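Laccase (Uncultured bacterium, PDB 4F7K) probably oxidises phenolic and related substrates as an extracellular multicopper oxidase, coupling electron removal to the reduction of dioxygen to water. Local coordinates at residues A[5-11]-A[25-31]; A[113-118]-A[134-140]. All coordinates share one frame; numbering follows the deposited sequence.

Overall arrangement
From the N terminus, strand 4-13 runs out, the chain turns back through residues 14-22, and strand 23-28 returns beside it: contact 1 closes this beta hairpin at the edge of one sheet of the first cupredoxin-like domain. The chain then builds most of that domain, up to its strand 116-122, where contact 2 opens; it closes a second loop, of 15 residues, where 113-118 meets 134-140. The two loops follow in series and neither encloses the other. In space their centres lie about 13 Å apart and they touch, with Phe28 packed on Leu115 and Met25 on Gly114. Contact 1 works within a sheet; contact 2 joins the sheet holding strand 116-122 to the next sheet along the chain, through strand 131-140.

Contact 1. Residues A[5-11]-A[25-31]; sequences ELVAQPV and MLGFNGG
Ala8 and Phe28, Gln9 and Gly27, and Val11 and Met25 face one another across an antiparallel beta hairpin at the edge of a cupredoxin-like beta sandwich. Four short backbone bonds tie the two ladder rungs nearest the loop, among them Gln9 N to Gly27 O at 2.7 Å. On the face carrying Val11 and Met25, the isopropyl group of Val11 is the bump, and the hollow is the bare backbone of Gly27 together with the Gly30-Gly31 peptide. With CG1 beside its own backbone N (chi1 -58°), Val11 aims both methyls into it: CG2 rests 3.5 Å from Gly27 N, CG1 lies 3.6 Å from Gly31 N, and the CG of Met25 flanks CG2. Met25 also reaches Lys113. On the other face the bump is the Phe28 ring. Its CD1-CE1 flank is caught between Leu6 and Ala8: Leu6 CG lies 3.5 Å from Phe28 CD1, with the Leu6 CD1 methyl near the same ring carbon, and Ala8 CB meets Phe28 CE1 at 3.8 Å. Leu6 gets there by holding CG anti to its backbone N (chi1 -177°). Phe49 of strand 44-51 touches the ring too, and Tyr101 meets it edge-to-face, placing Phe28 inside the sandwich. After Phe28 the chain folds into a type I' turn whose inner corners are Asn29 and Gly30, yet the pairing to strand 4-13 does not stop there. Asn29 N still binds Val7 O, and the Asn29 carboxamide carries the ladder one step further, much as another peptide group would: OD1 takes Val7 N at 2.9 Å, while ND2 gives a hydrogen to Glu5 O at 3.0 Å, that oxygen lying 3° out of the amide plane.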
ATOM      1  N   GLU A   5       1.001  19.681   9.210  1.00 50.30           N
ATOM      2  CA  GLU A   5       0.583  20.118   7.877  1.00 47.04           C
ATOM      3  C   GLU A   5       1.075  19.159   6.799  1.00 43.34           C
ATOM      4  O   GLU A   5       2.237  18.749   6.800  1.00 42.87           O
ATOM      5  CB  GLU A   5       0.976  21.557   7.577  1.00 47.50           C
ATOM      6  CG  GLU A   5      -0.105  22.565   7.976  1.00 52.12           C
ATOM      7  CD  GLU A   5       0.063  23.939   7.298  1.00 58.20           C
ATOM      8  OE1 GLU A   5       0.893  24.081   6.355  1.00 57.30           O
ATOM      9  OE2 GLU A   5      -0.651  24.888   7.711  1.00 61.29           O
ATOM     10  N   LEU A   6       0.164  18.784   5.911  1.00 39.20           N
ATOM     11  CA  LEU A   6       0.467  17.903   4.801  1.00 35.65           C
ATOM     12  C   LEU A   6       0.118  18.655   3.520  1.00 34.68           C
ATOM     13  O   LEU A   6      -1.065  18.770   3.154  1.00 33.86           O
ATOM     14  CB  LEU A   6      -0.336  16.612   4.904  1.00 34.59           C
ATOM     15  CG  LEU A   6      -0.084  15.536   3.862  1.00 34.10           C
ATOM     16  CD1 LEU A   6       1.373  14.983   3.904  1.00 30.15           C
ATOM     17  CD2 LEU A   6      -1.089  14.422   4.048  1.00 32.08           C
ATOM     18  N   VAL A   7       1.143  19.210   2.870  1.00 32.22           N
ATOM     19  CA  VAL A   7       0.902  20.111   1.761  1.00 31.26           C
ATOM     20  C   VAL A   7       1.147  19.406   0.452  1.00 29.46           C
ATOM     21  O   VAL A   7       2.278  19.043   0.171  1.00 29.00           O
ATOM     22  CB  VAL A   7       1.769  21.395   1.825  1.00 32.48           C
ATOM     23  CG1 VAL A   7       1.237  22.423   0.830  1.00 30.86           C
ATOM     24  CG2 VAL A   7       1.781  22.003   3.278  1.00 33.10           C
ATOM     25  N   ALA A   8       0.085  19.178  -0.315  1.00 27.59           N
ATOM     26  CA  ALA A   8       0.218  18.659  -1.680  1.00 27.47           C
ATOM     27  C   ALA A   8       0.740  19.822  -2.564  1.00 27.78           C
ATOM     28  O   ALA A   8       0.111  20.886  -2.621  1.00 29.41           O
ATOM     29  CB  ALA A   8      -1.132  18.090  -2.184  1.00 26.92           C
ATOM     30  N   GLN A   9       1.925  19.667  -3.155  1.00 26.63           N
ATOM     31  CA  GLN A   9       2.540  20.763  -3.933  1.00 27.57           C
ATOM     32  C   GLN A   9       3.492  20.288  -5.036  1.00 26.15           C
ATOM     33  O   GLN A   9       3.916  19.143  -5.028  1.00 24.82           O
ATOM     34  CB  GLN A   9       3.311  21.729  -3.008  1.00 28.01           C
ATOM     35  CG  GLN A   9       4.315  20.948  -2.114  1.00 31.78           C
ATOM     36  CD  GLN A   9       4.922  21.771  -1.044  1.00 34.00           C
ATOM     37  OE1 GLN A   9       4.616  22.974  -0.891  1.00 39.79           O
ATOM     38  NE2 GLN A   9       5.802  21.160  -0.295  1.00 29.44           N
ATOM     39  N   PRO A  10       3.874  21.201  -5.971  1.00 26.83           N
ATOM     40  CA  PRO A  10       4.933  20.803  -6.911  1.00 26.60           C
ATOM     41  C   PRO A  10       6.241  20.553  -6.161  1.00 26.23           C
ATOM     42  O   PRO A  10       6.582  21.281  -5.244  1.00 27.70           O
ATOM     43  CB  PRO A  10       5.091  22.011  -7.839  1.00 27.54           C
ATOM     44  CG  PRO A  10       3.717  22.772  -7.703  1.00 29.19           C
ATOM     45  CD  PRO A  10       3.327  22.542  -6.240  1.00 27.03           C
ATOM     46  N   VAL A  11       6.992  19.554  -6.579  1.00 24.97           N
ATOM     47  CA  VAL A  11       8.221  19.202  -5.910  1.00 25.00           C
ATOM     48  C   VAL A  11       9.121  18.618  -6.979  1.00 26.56           C
ATOM     49  O   VAL A  11       8.700  18.473  -8.134  1.00 25.95           O
ATOM     50  CB  VAL A  11       7.932  18.077  -4.884  1.00 24.39           C
ATOM     51  CG1 VAL A  11       6.840  18.551  -3.858  1.00 21.78           C
ATOM     52  CG2 VAL A  11       7.508  16.763  -5.659  1.00 20.11           C
ATOM     53  N   MET A  25       7.435  16.870 -10.261  1.00 31.25           N
ATOM     54  CA  MET A  25       6.140  16.241 -10.093  1.00 31.09           C
ATOM     55  C   MET A  25       5.348  16.855  -8.949  1.00 29.75           C
ATOM     56  O   MET A  25       5.749  17.892  -8.423  1.00 29.47           O
ATOM     57  CB  MET A  25       6.287  14.727  -9.907  1.00 32.35           C
ATOM     58  CG  MET A  25       7.267  14.259  -8.863  1.00 33.00           C
ATOM     59  SD  MET A  25       7.823  12.611  -9.463  1.00 43.54           S
ATOM     60  CE  MET A  25       6.328  11.648  -9.456  1.00 36.64           C
ATOM     61  N   LEU A  26       4.242  16.212  -8.570  1.00 28.10           N
ATOM     62  CA  LEU A  26       3.493  16.624  -7.352  1.00 28.12           C
ATOM     63  C   LEU A  26       3.902  15.759  -6.204  1.00 26.77           C
ATOM     64  O   LEU A  26       4.093  14.576  -6.376  1.00 27.93           O
ATOM     65  CB  LEU A  26       1.953  16.636  -7.568  1.00 26.97           C
ATOM     66  CG  LEU A  26       1.420  17.419  -8.786  1.00 31.46           C
ATOM     67  CD1 LEU A  26      -0.093  17.235  -8.914  1.00 34.42           C
ATOM     68  CD2 LEU A  26       1.786  18.939  -8.784  1.00 30.85           C
ATOM     69  N   GLY A  27       4.068  16.342  -5.023  1.00 26.95           N
ATOM     70  CA  GLY A  27       4.348  15.563  -3.835  1.00 25.04           C
ATOM     71  C   GLY A  27       3.827  16.263  -2.603  1.00 26.36           C
ATOM     72  O   GLY A  27       2.995  17.183  -2.690  1.00 27.01           O
ATOM     73  N   PHE A  28       4.368  15.883  -1.450  1.00 26.20           N
ATOM     74  CA  PHE A  28       3.896  16.389  -0.185  1.00 26.40           C
ATOM     75  C   PHE A  28       5.094  16.910   0.549  1.00 27.03           C
ATOM     76  O   PHE A  28       6.087  16.195   0.685  1.00 27.44           O
ATOM     77  CB  PHE A  28       3.295  15.247   0.684  1.00 25.40           C
ATOM     78  CG  PHE A  28       1.933  14.803   0.267  1.00 25.72           C
ATOM     79  CD1 PHE A  28       0.822  15.603   0.484  1.00 25.79           C
ATOM     80  CD2 PHE A  28       1.761  13.579  -0.348  1.00 25.46           C
ATOM     81  CE1 PHE A  28      -0.467  15.148   0.085  1.00 27.87           C
ATOM     82  CE2 PHE A  28       0.515  13.138  -0.746  1.00 25.62           C
ATOM     83  CZ  PHE A  28      -0.597  13.906  -0.508  1.00 25.71           C
ATOM     84  N   ASN A  29       4.986  18.120   1.064  1.00 27.52           N
ATOM     85  CA  ASN A  29       6.011  18.679   1.950  1.00 29.90           C
ATOM     86  C   ASN A  29       7.438  18.712   1.363  1.00 30.10           C
ATOM     87  O   ASN A  29       8.424  18.367   2.059  1.00 30.60           O
ATOM     88  CB  ASN A  29       5.995  17.949   3.313  1.00 29.92           C
ATOM     89  CG  ASN A  29       4.809  18.348   4.185  1.00 31.76           C
ATOM     90  OD1 ASN A  29       3.914  19.061   3.761  1.00 32.30           O
ATOM     91  ND2 ASN A  29       4.813  17.902   5.417  1.00 33.45           N
ATOM     92  N   GLY A  30       7.539  19.102   0.093  1.00 29.84           N
ATOM     93  CA  GLY A  30       8.849  19.379  -0.543  1.00 29.37           C
ATOM     94  C   GLY A  30       9.478  18.132  -1.163  1.00 29.17           C
ATOM     95  O   GLY A  30      10.601  18.196  -1.642  1.00 27.86           O
ATOM     96  N   GLY A  31       8.755  16.998  -1.168  1.00 28.25           N
ATOM     97  CA  GLY A  31       9.320  15.731  -1.725  1.00 26.95           C
ATOM     98  C   GLY A  31       8.283  14.711  -2.160  1.00 26.92           C
ATOM     99  O   GLY A  31       7.091  14.892  -1.913  1.00 27.32           O
TER

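Contact 2. Residues A[113-118]-A[134-140]; sequences KGLYGP and IIMIDDW
The indole of Trp140 has Lys113 over one face, and the CB of Asp138 sits above the rim of that same face, 3.5 Å from the ring plane. Lys113 NZ stands 4.4 Å from the centroid of the five-membered ring and 21° off its normal, a cation-pi contact, while its CE comes down to 3.5 Å from Trp140 CD1. The phenol ring of Tyr116 is met at its edge, near its plane, by Met136 SD, a Met-aromatic contact at 4.1 Å from Tyr116 CE1. Asp138 OD2 lies obliquely beside the CE2-CZ-OH side of the ring, 3.6 Å from Tyr116 OH, with the carboxylate plane 84° from the ring. The sulfur is shared: Pro118 CD lies 3.9 Å from Met136 SD, and Pro118 CB packs on Ile134 CG2 across the next step. Strands 116-118 and 134-140 run roughly antiparallel but their axes stay 8.9 Å apart, so side chains fill the gap in place of a backbone ladder. This is face-to-face packing between two sheets of successive multicopper oxidase family regions, with Val191 and Trp100 also against Tyr116. Lys113 spans the gap because its chain bends at both chi2 and chi3 (78° for the first), swinging NZ to Asp138 OD1 at 3.3 Å, a salt bridge whose hydrogen bond is weak. NZ is also modelled too close to Asp139 O for that distance to be relied on. An ammonium between the Asp138 carboxylate and the Trp140 face would be expected to stay protonated, and Arg106, in a long, weak ion pair with Asp138 OD2, adds further positive charge beside that carboxylate.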
ATOM      1  N   LYS A 113       0.890  11.209  -9.669  1.00 29.38           N
ATOM      2  CA  LYS A 113       1.848  10.100  -9.501  1.00 30.30           C
ATOM      3  C   LYS A 113       2.647  10.177  -8.168  1.00 28.14           C
ATOM      4  O   LYS A 113       2.795   9.177  -7.449  1.00 27.58           O
ATOM      5  CB  LYS A 113       2.806  10.088 -10.691  1.00 31.94           C
ATOM      6  CG  LYS A 113       3.951   9.127 -10.560  1.00 34.16           C
ATOM      7  CD  LYS A 113       3.537   7.720 -10.831  1.00 36.74           C
ATOM      8  CE  LYS A 113       4.687   7.042 -11.619  1.00 41.44           C
ATOM      9  NZ  LYS A 113       4.625   5.542 -11.631  1.00 42.94           N
ATOM     10  N   GLY A 114       3.128  11.367  -7.827  1.00 27.19           N
ATOM     11  CA  GLY A 114       3.996  11.533  -6.662  1.00 25.40           C
ATOM     12  C   GLY A 114       3.291  11.738  -5.338  1.00 24.89           C
ATOM     13  O   GLY A 114       3.944  11.885  -4.289  1.00 23.87           O
ATOM     14  N   LEU A 115       1.962  11.770  -5.381  1.00 23.98           N
ATOM     15  CA  LEU A 115       1.156  12.212  -4.231  1.00 24.19           C
ATOM     16  C   LEU A 115       0.835  10.999  -3.368  1.00 23.16           C
ATOM     17  O   LEU A 115      -0.269  10.511  -3.363  1.00 23.00           O
ATOM     18  CB  LEU A 115      -0.148  12.898  -4.680  1.00 24.07           C
ATOM     19  CG  LEU A 115      -0.045  14.321  -5.263  1.00 26.88           C
ATOM     20  CD1 LEU A 115      -1.368  14.827  -5.766  1.00 26.84           C
ATOM     21  CD2 LEU A 115       0.511  15.286  -4.219  1.00 28.79           C
ATOM     22  N   TYR A 116       1.842  10.494  -2.674  1.00 23.01           N
ATOM     23  CA  TYR A 116       1.646   9.409  -1.764  1.00 21.90           C
ATOM     24  C   TYR A 116       2.793   9.422  -0.758  1.00 22.83           C
ATOM     25  O   TYR A 116       3.807  10.145  -0.949  1.00 20.56           O
ATOM     26  CB  TYR A 116       1.667   8.076  -2.499  1.00 21.56           C
ATOM     27  CG  TYR A 116       3.035   7.734  -3.041  1.00 24.87           C
ATOM     28  CD1 TYR A 116       3.919   6.929  -2.328  1.00 22.05           C
ATOM     29  CD2 TYR A 116       3.451   8.250  -4.277  1.00 25.38           C
ATOM     30  CE1 TYR A 116       5.164   6.604  -2.862  1.00 22.18           C
ATOM     31  CE2 TYR A 116       4.691   7.975  -4.797  1.00 23.83           C
ATOM     32  CZ  TYR A 116       5.521   7.125  -4.112  1.00 26.00           C
ATOM     33  OH  TYR A 116       6.727   6.837  -4.674  1.00 25.61           O
ATOM     34  N   GLY A 117       2.605   8.606   0.289  1.00 21.86           N
ATOM     35  CA  GLY A 117       3.631   8.298   1.252  1.00 24.35           C
ATOM     36  C   GLY A 117       3.144   7.215   2.228  1.00 25.95           C
ATOM     37  O   GLY A 117       1.987   6.743   2.146  1.00 26.29           O
ATOM     38  N   PRO A 118       4.022   6.825   3.152  1.00 26.85           N
ATOM     39  CA  PRO A 118       3.759   5.773   4.091  1.00 27.55           C
ATOM     40  C   PRO A 118       3.168   6.289   5.397  1.00 28.85           C
ATOM     41  O   PRO A 118       3.459   7.409   5.857  1.00 28.37           O
ATOM     42  CB  PRO A 118       5.139   5.176   4.319  1.00 27.37           C
ATOM     43  CG  PRO A 118       6.060   6.352   4.173  1.00 27.71           C
ATOM     44  CD  PRO A 118       5.433   7.276   3.203  1.00 26.34           C
ATOM     45  N   ILE A 134      11.341   1.290   5.308  1.00 36.29           N
ATOM     46  CA  ILE A 134      10.159   1.255   4.464  1.00 34.07           C
ATOM     47  C   ILE A 134      10.621   1.172   3.016  1.00 34.32           C
ATOM     48  O   ILE A 134      11.470   1.950   2.605  1.00 34.72           O
ATOM     49  CB  ILE A 134       9.307   2.525   4.702  1.00 33.36           C
ATOM     50  CG1 ILE A 134       8.662   2.487   6.102  1.00 28.62           C
ATOM     51  CG2 ILE A 134       8.275   2.744   3.585  1.00 28.55           C
ATOM     52  CD1 ILE A 134       8.249   3.862   6.644  1.00 25.88           C
ATOM     53  N   ILE A 135      10.049   0.245   2.248  1.00 33.98           N
ATOM     54  CA  ILE A 135      10.473   0.005   0.884  1.00 33.92           C
ATOM     55  C   ILE A 135       9.287   0.211  -0.034  1.00 32.97           C
ATOM     56  O   ILE A 135       8.395  -0.666  -0.125  1.00 32.44           O
ATOM     57  CB  ILE A 135      10.968  -1.465   0.655  1.00 35.78           C
ATOM     58  CG1 ILE A 135      11.728  -2.013   1.874  1.00 36.53           C
ATOM     59  CG2 ILE A 135      11.737  -1.575  -0.671  1.00 37.48           C
ATOM     60  CD1 ILE A 135      12.935  -1.262   2.245  1.00 34.24           C
ATOM     61  N   MET A 136       9.311   1.337  -0.747  1.00 31.27           N
ATOM     62  CA  MET A 136       8.247   1.698  -1.661  1.00 30.06           C
ATOM     63  C   MET A 136       8.703   1.390  -3.085  1.00 30.10           C
ATOM     64  O   MET A 136       9.719   1.943  -3.596  1.00 30.81           O
ATOM     65  CB  MET A 136       7.824   3.171  -1.470  1.00 28.80           C
ATOM     66  CG  MET A 136       7.057   3.413  -0.144  1.00 28.08           C
ATOM     67  SD  MET A 136       7.119   5.158   0.446  1.00 29.30           S
ATOM     68  CE  MET A 136       8.835   5.353   0.996  1.00 26.14           C
ATOM     69  N   ILE A 137       7.991   0.474  -3.715  1.00 28.22           N
ATOM     70  CA  ILE A 137       8.360   0.065  -5.055  1.00 28.86           C
ATOM     71  C   ILE A 137       7.398   0.702  -6.044  1.00 28.05           C
ATOM     72  O   ILE A 137       6.186   0.641  -5.869  1.00 25.35           O
ATOM     73  CB  ILE A 137       8.393  -1.475  -5.195  1.00 30.04           C
ATOM     74  CG1 ILE A 137       9.316  -2.073  -4.121  1.00 32.43           C
ATOM     75  CG2 ILE A 137       8.851  -1.888  -6.594  1.00 29.90           C
ATOM     76  CD1 ILE A 137       9.356  -3.627  -4.074  1.00 34.71           C
ATOM     77  N   ASP A 138       7.948   1.363  -7.057  1.00 28.34           N
ATOM     78  CA  ASP A 138       7.114   2.067  -8.044  1.00 29.92           C
ATOM     79  C   ASP A 138       7.810   1.883  -9.394  1.00 31.29           C
ATOM     80  O   ASP A 138       8.992   1.541  -9.465  1.00 31.45           O
ATOM     81  CB  ASP A 138       7.033   3.555  -7.641  1.00 29.21           C
ATOM     82  CG  ASP A 138       5.798   4.288  -8.183  1.00 32.59           C
ATOM     83  OD1 ASP A 138       5.009   3.677  -8.967  1.00 33.36           O
ATOM     84  OD2 ASP A 138       5.651   5.510  -7.791  1.00 32.63           O
ATOM     85  N   ASP A 139       7.093   2.055 -10.487  1.00 33.03           N
ATOM     86  CA  ASP A 139       7.827   2.173 -11.743  1.00 34.19           C
ATOM     87  C   ASP A 139       7.503   3.450 -12.484  1.00 33.89           C
ATOM     88  O   ASP A 139       6.589   4.179 -12.102  1.00 33.26           O
ATOM     89  CB  ASP A 139       7.674   0.932 -12.594  1.00 36.95           C
ATOM     90  CG  ASP A 139       6.428   0.935 -13.346  1.00 38.79           C
ATOM     91  OD1 ASP A 139       5.410   1.317 -12.717  1.00 43.36           O
ATOM     92  OD2 ASP A 139       6.490   0.592 -14.547  1.00 40.64           O
ATOM     93  N   TRP A 140       8.299   3.786 -13.488  1.00 34.40           N
ATOM     94  CA  TRP A 140       8.174   5.119 -14.068  1.00 34.32           C
ATOM     95  C   TRP A 140       8.543   5.088 -15.548  1.00 34.24           C
ATOM     96  O   TRP A 140       9.407   4.333 -15.963  1.00 34.27           O
ATOM     97  CB  TRP A 140       9.104   6.160 -13.412  1.00 35.02           C
ATOM     98  CG  TRP A 140       8.864   6.576 -11.999  1.00 32.57           C
ATOM     99  CD1 TRP A 140       8.171   7.666 -11.544  1.00 33.75           C
ATOM    100  CD2 TRP A 140       9.420   5.945 -10.851  1.00 32.36           C
ATOM    101  NE1 TRP A 140       8.220   7.712 -10.150  1.00 34.86           N
ATOM    102  CE2 TRP A 140       8.987   6.659  -9.718  1.00 31.79           C
ATOM    103  CE3 TRP A 140      10.241   4.829 -10.681  1.00 32.69           C
ATOM    104  CZ2 TRP A 140       9.355   6.303  -8.446  1.00 34.80           C
ATOM    105  CZ3 TRP A 140      10.607   4.476  -9.436  1.00 35.00           C
ATOM    106  CH2 TRP A 140      10.157   5.190  -8.315  1.00 37.77           C
TER